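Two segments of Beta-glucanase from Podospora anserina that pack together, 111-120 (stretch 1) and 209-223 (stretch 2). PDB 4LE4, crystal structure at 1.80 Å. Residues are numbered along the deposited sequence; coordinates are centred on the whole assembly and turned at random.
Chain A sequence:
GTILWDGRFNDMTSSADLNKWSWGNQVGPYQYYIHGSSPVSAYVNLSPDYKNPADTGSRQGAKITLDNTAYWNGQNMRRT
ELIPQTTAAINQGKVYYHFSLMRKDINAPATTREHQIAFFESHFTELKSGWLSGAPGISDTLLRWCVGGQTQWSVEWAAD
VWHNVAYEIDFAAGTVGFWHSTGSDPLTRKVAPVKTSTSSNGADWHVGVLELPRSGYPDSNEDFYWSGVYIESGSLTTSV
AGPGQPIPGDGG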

# COMPACT_ATOMS: atom_id res chain seq x y z
N THR A 111 0.34 6.51 16.49
CA THR A 111 -0.20 7.76 15.97
C THR A 111 0.75 8.95 16.20
O THR A 111 0.52 10.04 15.67
CB THR A 111 -1.54 8.09 16.60
OG1 THR A 111 -1.39 8.17 18.02
CG2 THR A 111 -2.60 7.01 16.22
N THR A 112 1.83 8.73 16.95
CA THR A 112 2.81 9.77 17.25
C THR A 112 3.91 9.87 16.21
O THR A 112 4.77 10.76 16.29
CB THR A 112 3.50 9.51 18.60
OG1 THR A 112 3.93 8.13 18.62
CG2 THR A 112 2.54 9.80 19.75
N ARG A 113 3.89 8.97 15.22
CA ARG A 113 4.92 8.95 14.19
C ARG A 113 4.33 8.96 12.80
O ARG A 113 3.31 8.33 12.55
CB ARG A 113 5.80 7.72 14.33
CG ARG A 113 6.65 7.80 15.59
CD ARG A 113 7.31 6.48 15.91
NE ARG A 113 8.39 6.15 15.00
CZ ARG A 113 9.14 5.07 15.16
NH1 ARG A 113 8.92 4.28 16.20
NH2 ARG A 113 10.10 4.77 14.30
N GLU A 114 5.01 9.63 11.88
CA GLU A 114 4.51 9.70 10.52
C GLU A 114 4.75 8.38 9.78
O GLU A 114 5.82 7.78 9.87
CB GLU A 114 5.19 10.84 9.77
CG GLU A 114 4.89 10.87 8.26
CD GLU A 114 5.51 12.10 7.55
OE1 GLU A 114 5.97 13.06 8.23
OE2 GLU A 114 5.53 12.11 6.31
N HIS A 115 3.74 7.92 9.04
CA HIS A 115 3.86 6.70 8.24
C HIS A 115 3.55 7.13 6.83
O HIS A 115 2.67 7.96 6.62
CB HIS A 115 2.83 5.64 8.63
CG HIS A 115 3.02 5.09 10.02
ND1 HIS A 115 2.81 5.85 11.15
CD2 HIS A 115 3.39 3.87 10.44
CE1 HIS A 115 3.03 5.10 12.22
NE2 HIS A 115 3.39 3.89 11.82
N GLN A 116 4.30 6.57 5.89
CA GLN A 116 4.11 6.81 4.45
C GLN A 116 3.76 5.41 3.94
O GLN A 116 4.51 4.47 4.16
CB GLN A 116 5.40 7.37 3.85
CG GLN A 116 5.59 8.84 4.32
CD GLN A 116 7.00 9.37 4.17
OE1 GLN A 116 7.82 8.77 3.47
NE2 GLN A 116 7.29 10.50 4.81
N ILE A 117 2.64 5.30 3.25
CA ILE A 117 2.07 4.02 2.84
C ILE A 117 1.74 3.93 1.36
O ILE A 117 1.14 4.86 0.82
CB ILE A 117 0.76 3.83 3.65
CG1 ILE A 117 1.08 3.96 5.16
CG2 ILE A 117 0.13 2.48 3.33
CD1 ILE A 117 -0.13 4.24 6.05
N ALA A 118 2.07 2.81 0.71
CA ALA A 118 1.72 2.65 -0.72
C ALA A 118 2.19 3.88 -1.54
O ALA A 118 1.47 4.45 -2.37
CB ALA A 118 0.23 2.50 -0.85
N PHE A 119 3.44 4.24 -1.32
CA PHE A 119 4.01 5.42 -1.95
C PHE A 119 4.91 5.16 -3.12
O PHE A 119 5.54 4.10 -3.21
CB PHE A 119 4.83 6.22 -0.90
CG PHE A 119 6.00 5.43 -0.28
CD1 PHE A 119 5.83 4.67 0.88
CD2 PHE A 119 7.27 5.49 -0.86
CE1 PHE A 119 6.92 3.99 1.46
CE2 PHE A 119 8.37 4.82 -0.30
CZ PHE A 119 8.20 4.06 0.86
N PHE A 120 4.99 6.14 -4.04
CA PHE A 120 5.93 6.03 -5.15
C PHE A 120 7.26 6.57 -4.62
O PHE A 120 7.29 7.32 -3.65
CB PHE A 120 5.45 6.84 -6.37
CG PHE A 120 4.27 6.21 -7.06
CD1 PHE A 120 4.46 5.29 -8.08
CD2 PHE A 120 2.97 6.47 -6.62
CE1 PHE A 120 3.39 4.62 -8.66
CE2 PHE A 120 1.89 5.81 -7.19
CZ PHE A 120 2.11 4.86 -8.23
N VAL A 209 4.98 -0.10 4.06
CA VAL A 209 5.00 1.02 4.99
C VAL A 209 6.38 1.48 5.40
O VAL A 209 7.29 0.70 5.64
CB VAL A 209 4.26 0.64 6.32
CG1 VAL A 209 4.10 1.92 7.22
CG2 VAL A 209 2.92 -0.02 6.04
N LEU A 210 6.50 2.80 5.52
CA LEU A 210 7.72 3.45 5.96
C LEU A 210 7.27 4.28 7.17
O LEU A 210 6.25 4.95 7.11
CB LEU A 210 8.28 4.35 4.84
CG LEU A 210 9.59 5.13 5.03
CD1 LEU A 210 10.13 5.59 3.70
CD2 LEU A 210 9.30 6.33 5.90
N GLU A 211 8.00 4.21 8.28
CA GLU A 211 7.63 4.99 9.46
C GLU A 211 8.81 5.86 9.90
O GLU A 211 9.91 5.35 10.11
CB GLU A 211 7.24 4.07 10.64
CG GLU A 211 6.88 4.80 11.96
CD GLU A 211 6.52 3.84 13.10
OE1 GLU A 211 7.18 2.80 13.25
OE2 GLU A 211 5.56 4.12 13.84
N LEU A 212 8.59 7.16 10.03
CA LEU A 212 9.68 8.04 10.46
C LEU A 212 9.87 7.99 11.96
O LEU A 212 8.93 7.72 12.70
CB LEU A 212 9.39 9.49 10.08
CG LEU A 212 9.24 9.88 8.60
CD1 LEU A 212 8.03 9.21 7.99
CD2 LEU A 212 9.06 11.40 8.51
N PRO A 213 11.09 8.24 12.45
CA PRO A 213 11.30 8.23 13.90
C PRO A 213 10.78 9.57 14.43
O PRO A 213 10.54 10.50 13.65
CB PRO A 213 12.82 8.15 14.03
CG PRO A 213 13.28 9.00 12.87
CD PRO A 213 12.35 8.52 11.72
N ARG A 214 10.54 9.64 15.73
CA ARG A 214 10.14 10.89 16.37
C ARG A 214 10.72 10.82 17.76
O ARG A 214 10.57 9.82 18.47
CB ARG A 214 8.63 11.09 16.48
CG ARG A 214 8.29 12.43 17.21
CD ARG A 214 6.79 12.74 17.32
NE ARG A 214 6.17 13.03 16.02
CZ ARG A 214 6.27 14.20 15.39
NH1 ARG A 214 6.95 15.20 15.95
NH2 ARG A 214 5.72 14.36 14.18
N SER A 215 11.43 11.88 18.12
CA SER A 215 12.08 11.96 19.41
C SER A 215 11.19 11.55 20.58
O SER A 215 10.08 12.05 20.75
CB SER A 215 12.59 13.39 19.60
OG SER A 215 13.30 13.47 20.81
N GLY A 216 11.70 10.62 21.38
CA GLY A 216 10.97 10.16 22.54
C GLY A 216 9.92 9.09 22.28
O GLY A 216 9.08 8.83 23.15
N TYR A 217 9.94 8.47 21.09
CA TYR A 217 8.96 7.42 20.80
C TYR A 217 9.67 6.16 20.34
O TYR A 217 10.14 6.05 19.20
CB TYR A 217 7.92 7.94 19.77
CG TYR A 217 7.10 9.08 20.34
CD1 TYR A 217 6.11 8.84 21.31
CD2 TYR A 217 7.39 10.40 20.01
CE1 TYR A 217 5.45 9.89 21.94
CE2 TYR A 217 6.74 11.46 20.64
CZ TYR A 217 5.77 11.20 21.61
OH TYR A 217 5.15 12.25 22.26
N PRO A 218 9.75 5.16 21.25
CA PRO A 218 10.42 3.89 20.97
C PRO A 218 9.61 3.02 20.04
O PRO A 218 8.39 3.17 19.96
CB PRO A 218 10.55 3.27 22.35
CG PRO A 218 9.23 3.62 22.95
CD PRO A 218 9.00 5.07 22.52
N ASP A 219 10.31 2.11 19.35
CA ASP A 219 9.66 1.17 18.45
C ASP A 219 8.83 0.15 19.22
O ASP A 219 9.21 -0.31 20.31
CB ASP A 219 10.70 0.37 17.63
CG ASP A 219 11.46 1.22 16.65
OD1 ASP A 219 10.94 2.30 16.27
OD2 ASP A 219 12.58 0.83 16.25
N SER A 220 7.67 -0.18 18.66
CA SER A 220 6.81 -1.22 19.18
C SER A 220 6.32 -1.87 17.88
O SER A 220 6.31 -1.24 16.81
CB SER A 220 5.62 -0.66 19.96
OG SER A 220 4.81 0.19 19.16
N ASN A 221 5.93 -3.13 17.96
CA ASN A 221 5.47 -3.82 16.77
C ASN A 221 4.22 -3.17 16.21
O ASN A 221 3.31 -2.81 16.96
CB ASN A 221 5.23 -5.29 17.08
CG ASN A 221 6.53 -6.08 17.21
OD1 ASN A 221 7.60 -5.50 17.37
ND2 ASN A 221 6.44 -7.40 17.13
N GLU A 222 4.20 -3.02 14.89
CA GLU A 222 3.08 -2.41 14.18
C GLU A 222 2.71 -3.32 13.02
O GLU A 222 3.58 -3.69 12.23
CB GLU A 222 3.47 -1.04 13.66
CG GLU A 222 3.72 -0.06 14.80
CD GLU A 222 4.13 1.32 14.32
OE1 GLU A 222 3.79 1.66 13.17
OE2 GLU A 222 4.77 2.07 15.10
N ASP A 223 1.44 -3.67 12.95
CA ASP A 223 0.92 -4.56 11.91
C ASP A 223 -0.04 -3.82 10.96
O ASP A 223 -0.93 -3.10 11.41
CB ASP A 223 0.15 -5.74 12.53
CG ASP A 223 1.05 -6.70 13.33
OD1 ASP A 223 2.24 -6.88 12.98
OD2 ASP A 223 0.55 -7.32 14.32
O HOH W 1 6.61 4.17 18.51
O HOH W 2 7.34 11.16 12.72

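How do the two backbones meet? Residues 115-117 and 209-211 run as neighbouring antiparallel strands, their directions 164° apart. Gln-116 and Leu-210 form the hydrogen-bonded pair and satisfy each other fully along the backbone: Gln-116 N donates to Leu-210 O at 2.8 Å, and Leu-210 N donates to Gln-116 O at 2.9 Å. Two residues along, past the His-115/Glu-211 pair, Leu-212 N donates to Glu-114 O at 2.8 Å. His-115 with Glu-211 and Ile-117 with Val-209 are the non-hydrogen-bonded pairs, where CA-H groups approach carbonyl oxygens instead, as in the 3.2 Å contact from His-115 CA to Leu-210 O.

What satisfies the guanidinium of Arg-113? Its NE donates almost straight to the carbonyl Leu-212 O at 2.8 Å, a carbonyl that Glu-114 N leaves unused, since Glu-114 N donates to a water instead. NH1 donates to Asp-219 OD1 at 2.8 Å within a salt bridge, and NH2 adds a weak bond of 3.3 Å to the same Asp-219 OD1. A water accepts from Arg-113 NH1 and donates to Pro-218 O. While these acceptors Leu-212 O and Asp-219 OD1 lie near the guanidinium plane, the carboxylate of Glu-211 sits over one face; the long salt bridge from Arg-113 NE to Glu-211 OE2, 3.7 Å, is therefore a matter of charge alone, with no N-H aimed at the oxygen.

How is His-115 held between two acids? Its NE2 donates to Glu-222 OE1 at 2.6 Å, close to the ring plane, while ND1 makes a weak 2.9 Å bond to Arg-113 O, so both ring nitrogens act as donors. Glu-211 OE2 is also 3.0 Å from His-115 NE2, but the angle is too poor for a hydrogen bond; Glu-211 instead lays its CG over the ring face. The carboxylates themselves come very close, Glu-211 OE2 lying 2.5 Å from Glu-222 OE2, which suggests that an acid group there holds a proton.

What closes the contact around these polar groups? On the sheet face carrying Gln-116 and Leu-210, Gln-116 NE2 donates to Glu-114 OE2 at 2.8 Å, and the side chains of Leu-210 and Leu-212 pack beside this pair. Past the corner at Ala-118, Phe-119 CE1 reaches Leu-210 CB at 3.7 Å. At the other end, Arg-214 NE donates to Thr-112 O at 2.7 Å, and Thr-112 CB rests over the face of the Tyr-217 ring, 3.8 Å from its centroid.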